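Local coordinates for protein putative Ribokinase II (Escherichia coli O6, PDB 3IQ0) that probably phosphorylates a sugar or related substrate with ATP, as a putative ribokinase of the pfkB carbohydrate kinase family, at residues Cys54-Gly66 and Val78-Thr91. Residues are numbered along the deposited sequence; the frame is centred on the assembly and turned at random.
Sequences CGIISCVGNDGFG and VDIRGISVLPLEAT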
# COMPACT_ATOMS: atom_id res chain seq x y z
N CYS B 54 25.91 -14.21 -0.03
CA CYS B 54 25.16 -13.43 0.96
C CYS B 54 23.71 -13.89 1.10
O CYS B 54 23.23 -14.73 0.34
CB CYS B 54 25.17 -11.97 0.53
SG CYS B 54 24.59 -11.79 -1.18
N GLY B 55 23.02 -13.31 2.08
CA GLY B 55 21.63 -13.65 2.33
C GLY B 55 20.90 -12.47 2.94
O GLY B 55 21.53 -11.48 3.33
N ILE B 56 19.58 -12.55 3.04
CA ILE B 56 18.83 -11.45 3.63
C ILE B 56 17.65 -11.95 4.43
O ILE B 56 16.99 -12.92 4.05
CB ILE B 56 18.35 -10.45 2.53
CG1 ILE B 56 17.64 -9.26 3.19
CG2 ILE B 56 17.44 -11.15 1.53
CD1 ILE B 56 17.32 -8.12 2.23
N ILE B 57 17.40 -11.31 5.57
CA ILE B 57 16.28 -11.67 6.44
C ILE B 57 15.26 -10.56 6.29
O ILE B 57 15.53 -9.41 6.65
CB ILE B 57 16.72 -11.75 7.92
CG1 ILE B 57 17.74 -12.87 8.11
CG2 ILE B 57 15.51 -12.00 8.81
CD1 ILE B 57 18.33 -12.94 9.50
N SER B 58 14.09 -10.89 5.76
CA SER B 58 13.05 -9.89 5.56
C SER B 58 11.66 -10.53 5.50
O SER B 58 11.54 -11.74 5.67
CB SER B 58 13.32 -9.12 4.26
OG SER B 58 12.44 -8.02 4.09
N CYS B 59 10.64 -9.71 5.28
CA CYS B 59 9.26 -10.19 5.19
C CYS B 59 8.53 -9.55 4.02
O CYS B 59 8.62 -8.34 3.83
CB CYS B 59 8.48 -9.83 6.47
SG CYS B 59 8.78 -10.89 7.89
N VAL B 60 7.82 -10.35 3.24
CA VAL B 60 7.03 -9.83 2.13
C VAL B 60 5.66 -10.49 2.22
O VAL B 60 5.49 -11.48 2.94
CB VAL B 60 7.64 -10.15 0.74
CG1 VAL B 60 9.02 -9.54 0.62
CG2 VAL B 60 7.68 -11.65 0.52
N GLY B 61 4.68 -9.94 1.51
CA GLY B 61 3.35 -10.52 1.53
C GLY B 61 3.27 -11.63 0.50
O GLY B 61 4.22 -11.85 -0.26
N ASN B 62 2.14 -12.33 0.46
CA ASN B 62 1.93 -13.41 -0.49
C ASN B 62 1.30 -12.86 -1.77
O ASN B 62 0.20 -13.26 -2.16
CB ASN B 62 1.03 -14.48 0.14
CG ASN B 62 0.74 -15.62 -0.80
OD1 ASN B 62 1.65 -16.19 -1.40
ND2 ASN B 62 -0.53 -15.97 -0.92
N ASP B 63 2.00 -11.94 -2.42
CA ASP B 63 1.52 -11.32 -3.65
C ASP B 63 2.66 -11.18 -4.66
O ASP B 63 3.83 -11.43 -4.33
CB ASP B 63 0.90 -9.96 -3.35
CG ASP B 63 1.83 -9.04 -2.59
OD1 ASP B 63 3.00 -8.90 -2.99
OD2 ASP B 63 1.39 -8.44 -1.58
N GLY B 64 2.32 -10.78 -5.88
CA GLY B 64 3.31 -10.62 -6.94
C GLY B 64 4.40 -9.59 -6.68
O GLY B 64 5.48 -9.67 -7.26
N PHE B 65 4.11 -8.61 -5.82
CA PHE B 65 5.10 -7.59 -5.49
C PHE B 65 6.14 -8.24 -4.59
O PHE B 65 7.31 -7.87 -4.61
CB PHE B 65 4.43 -6.42 -4.77
CG PHE B 65 3.59 -5.56 -5.67
CD1 PHE B 65 3.64 -5.70 -7.06
CD2 PHE B 65 2.78 -4.56 -5.13
CE1 PHE B 65 2.90 -4.87 -7.89
CE2 PHE B 65 2.03 -3.73 -5.96
CZ PHE B 65 2.09 -3.88 -7.34
N GLY B 66 5.69 -9.21 -3.80
CA GLY B 66 6.61 -9.92 -2.94
C GLY B 66 7.45 -10.84 -3.80
O GLY B 66 8.65 -10.98 -3.58
N VAL B 78 21.44 -14.31 -4.39
CA VAL B 78 21.24 -14.11 -2.96
C VAL B 78 20.54 -15.29 -2.30
O VAL B 78 19.68 -15.93 -2.91
CB VAL B 78 20.39 -12.85 -2.67
CG1 VAL B 78 20.23 -12.68 -1.17
CG2 VAL B 78 21.05 -11.63 -3.27
N ASP B 79 20.92 -15.60 -1.07
CA ASP B 79 20.30 -16.68 -0.31
C ASP B 79 19.02 -16.04 0.22
O ASP B 79 19.08 -15.15 1.08
CB ASP B 79 21.20 -17.11 0.85
CG ASP B 79 20.57 -18.19 1.71
OD1 ASP B 79 19.36 -18.47 1.56
OD2 ASP B 79 21.28 -18.76 2.56
N ILE B 80 17.86 -16.47 -0.27
CA ILE B 80 16.61 -15.86 0.17
C ILE B 80 15.78 -16.68 1.15
O ILE B 80 14.59 -16.41 1.33
CB ILE B 80 15.73 -15.46 -1.04
CG1 ILE B 80 15.51 -16.66 -1.97
CG2 ILE B 80 16.41 -14.33 -1.82
CD1 ILE B 80 14.61 -17.73 -1.40
N ARG B 81 16.39 -17.67 1.79
CA ARG B 81 15.66 -18.51 2.74
C ARG B 81 15.16 -17.70 3.93
O ARG B 81 14.18 -18.08 4.58
CB ARG B 81 16.55 -19.66 3.22
CG ARG B 81 16.95 -20.63 2.12
CD ARG B 81 17.71 -21.80 2.71
NE ARG B 81 18.79 -21.34 3.57
CZ ARG B 81 20.08 -21.46 3.29
NH1 ARG B 81 20.46 -22.03 2.16
NH2 ARG B 81 20.98 -20.99 4.14
N GLY B 82 15.83 -16.59 4.22
CA GLY B 82 15.44 -15.75 5.33
C GLY B 82 14.30 -14.81 4.99
O GLY B 82 13.91 -13.96 5.79
N ILE B 83 13.76 -14.94 3.78
CA ILE B 83 12.66 -14.09 3.37
C ILE B 83 11.34 -14.81 3.63
O ILE B 83 10.96 -15.73 2.90
CB ILE B 83 12.75 -13.74 1.86
CG1 ILE B 83 14.01 -12.90 1.60
CG2 ILE B 83 11.50 -12.96 1.44
CD1 ILE B 83 14.17 -12.44 0.15
N SER B 84 10.65 -14.40 4.69
CA SER B 84 9.37 -15.00 5.06
C SER B 84 8.22 -14.39 4.27
O SER B 84 8.25 -13.21 3.92
CB SER B 84 9.11 -14.80 6.55
OG SER B 84 10.19 -15.28 7.33
N VAL B 85 7.20 -15.20 4.00
CA VAL B 85 6.02 -14.73 3.26
C VAL B 85 4.85 -14.65 4.25
O VAL B 85 4.49 -15.64 4.87
CB VAL B 85 5.68 -15.69 2.10
CG1 VAL B 85 4.50 -15.14 1.30
CG2 VAL B 85 6.89 -15.86 1.20
N LEU B 86 4.27 -13.46 4.39
CA LEU B 86 3.16 -13.25 5.31
C LEU B 86 1.84 -13.07 4.58
O LEU B 86 1.57 -12.01 4.01
CB LEU B 86 3.45 -12.02 6.17
CG LEU B 86 4.80 -11.99 6.88
CD1 LEU B 86 4.90 -10.74 7.73
CD2 LEU B 86 4.97 -13.23 7.75
N PRO B 87 0.98 -14.10 4.59
CA PRO B 87 -0.34 -14.11 3.94
C PRO B 87 -1.27 -12.96 4.34
O PRO B 87 -1.95 -12.39 3.48
CB PRO B 87 -0.91 -15.46 4.35
CG PRO B 87 0.31 -16.32 4.47
CD PRO B 87 1.25 -15.41 5.22
N LEU B 88 -1.29 -12.62 5.62
CA LEU B 88 -2.16 -11.55 6.11
C LEU B 88 -1.65 -10.13 5.86
O LEU B 88 -2.34 -9.16 6.19
CB LEU B 88 -2.42 -11.74 7.60
CG LEU B 88 -3.03 -13.08 8.02
CD1 LEU B 88 -3.18 -13.11 9.52
CD2 LEU B 88 -4.37 -13.27 7.32
N GLU B 89 -0.46 -10.00 5.29
CA GLU B 89 0.10 -8.68 5.05
C GLU B 89 0.30 -8.36 3.57
O GLU B 89 0.25 -9.24 2.72
CB GLU B 89 1.44 -8.54 5.78
CG GLU B 89 1.33 -8.60 7.29
CD GLU B 89 0.54 -7.44 7.85
OE1 GLU B 89 0.87 -6.27 7.52
OE2 GLU B 89 -0.40 -7.69 8.64
N ALA B 90 0.52 -7.08 3.29
CA ALA B 90 0.75 -6.63 1.93
C ALA B 90 2.22 -6.24 1.81
O ALA B 90 2.76 -5.60 2.71
CB ALA B 90 -0.13 -5.42 1.62
N THR B 91 2.86 -6.65 0.72
CA THR B 91 4.26 -6.32 0.52
C THR B 91 4.37 -4.80 0.48
O THR B 91 3.55 -4.13 -0.14
CB THR B 91 4.78 -6.91 -0.80
OG1 THR B 91 4.70 -8.34 -0.74
CG2 THR B 91 6.23 -6.51 -1.05
O HOH W 1 18.35 -15.61 3.66
O HOH W 2 -0.28 -11.44 1.60
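T91 carries OG1 beside its backbone N (chi1 -63°), and D63 swings CG into the cleft between its own N and carbonyl carbon (chi1 54°); together these torsions bring the T91 hydroxyl against D63 OD1. The pair lies at one end of a parallel beta-alpha-beta unit of the ribokinase-like fold, in which strand 54-61 runs into helix 64-75 and returns as 83-86, the outermost strand of the large sheet within this chain. T91 OG1 donates to D63 OD1 over 2.9 Å, on the syn side but tilted from the carboxylate plane, and itself accepts from G61 N at 2.8 Å. OD1 also takes G66 N, making D63 the N-cap of the helix, while OD2 receives T91 N through its syn lone pair in a long but nearly straight bond (3.3 Å, 176°). The carboxylate is thus fixed at both oxygens, and the helix start is tied to the chain leaving the edge strand. I107 of the second subunit packs on D63.

Between the strands, alternating backbone bonds run from S58 N–G82 O to L86 N–V60 O. On the helix-facing side, I83 lies between I56 and V60, its CD1 3.8 Å from I56 CG2, and I70 of the helix touches both I83 and V60. C59 SG and L86 CD1 meet on the other face. Toward C54 the register shifts by one around the turn I80–I83, and beyond it D79 bridges G55 through D79 N to C54 O and I56 N to D79 O. There a water donates to I56 O and to D79 O, and accepts from G82 N at 2.8 Å.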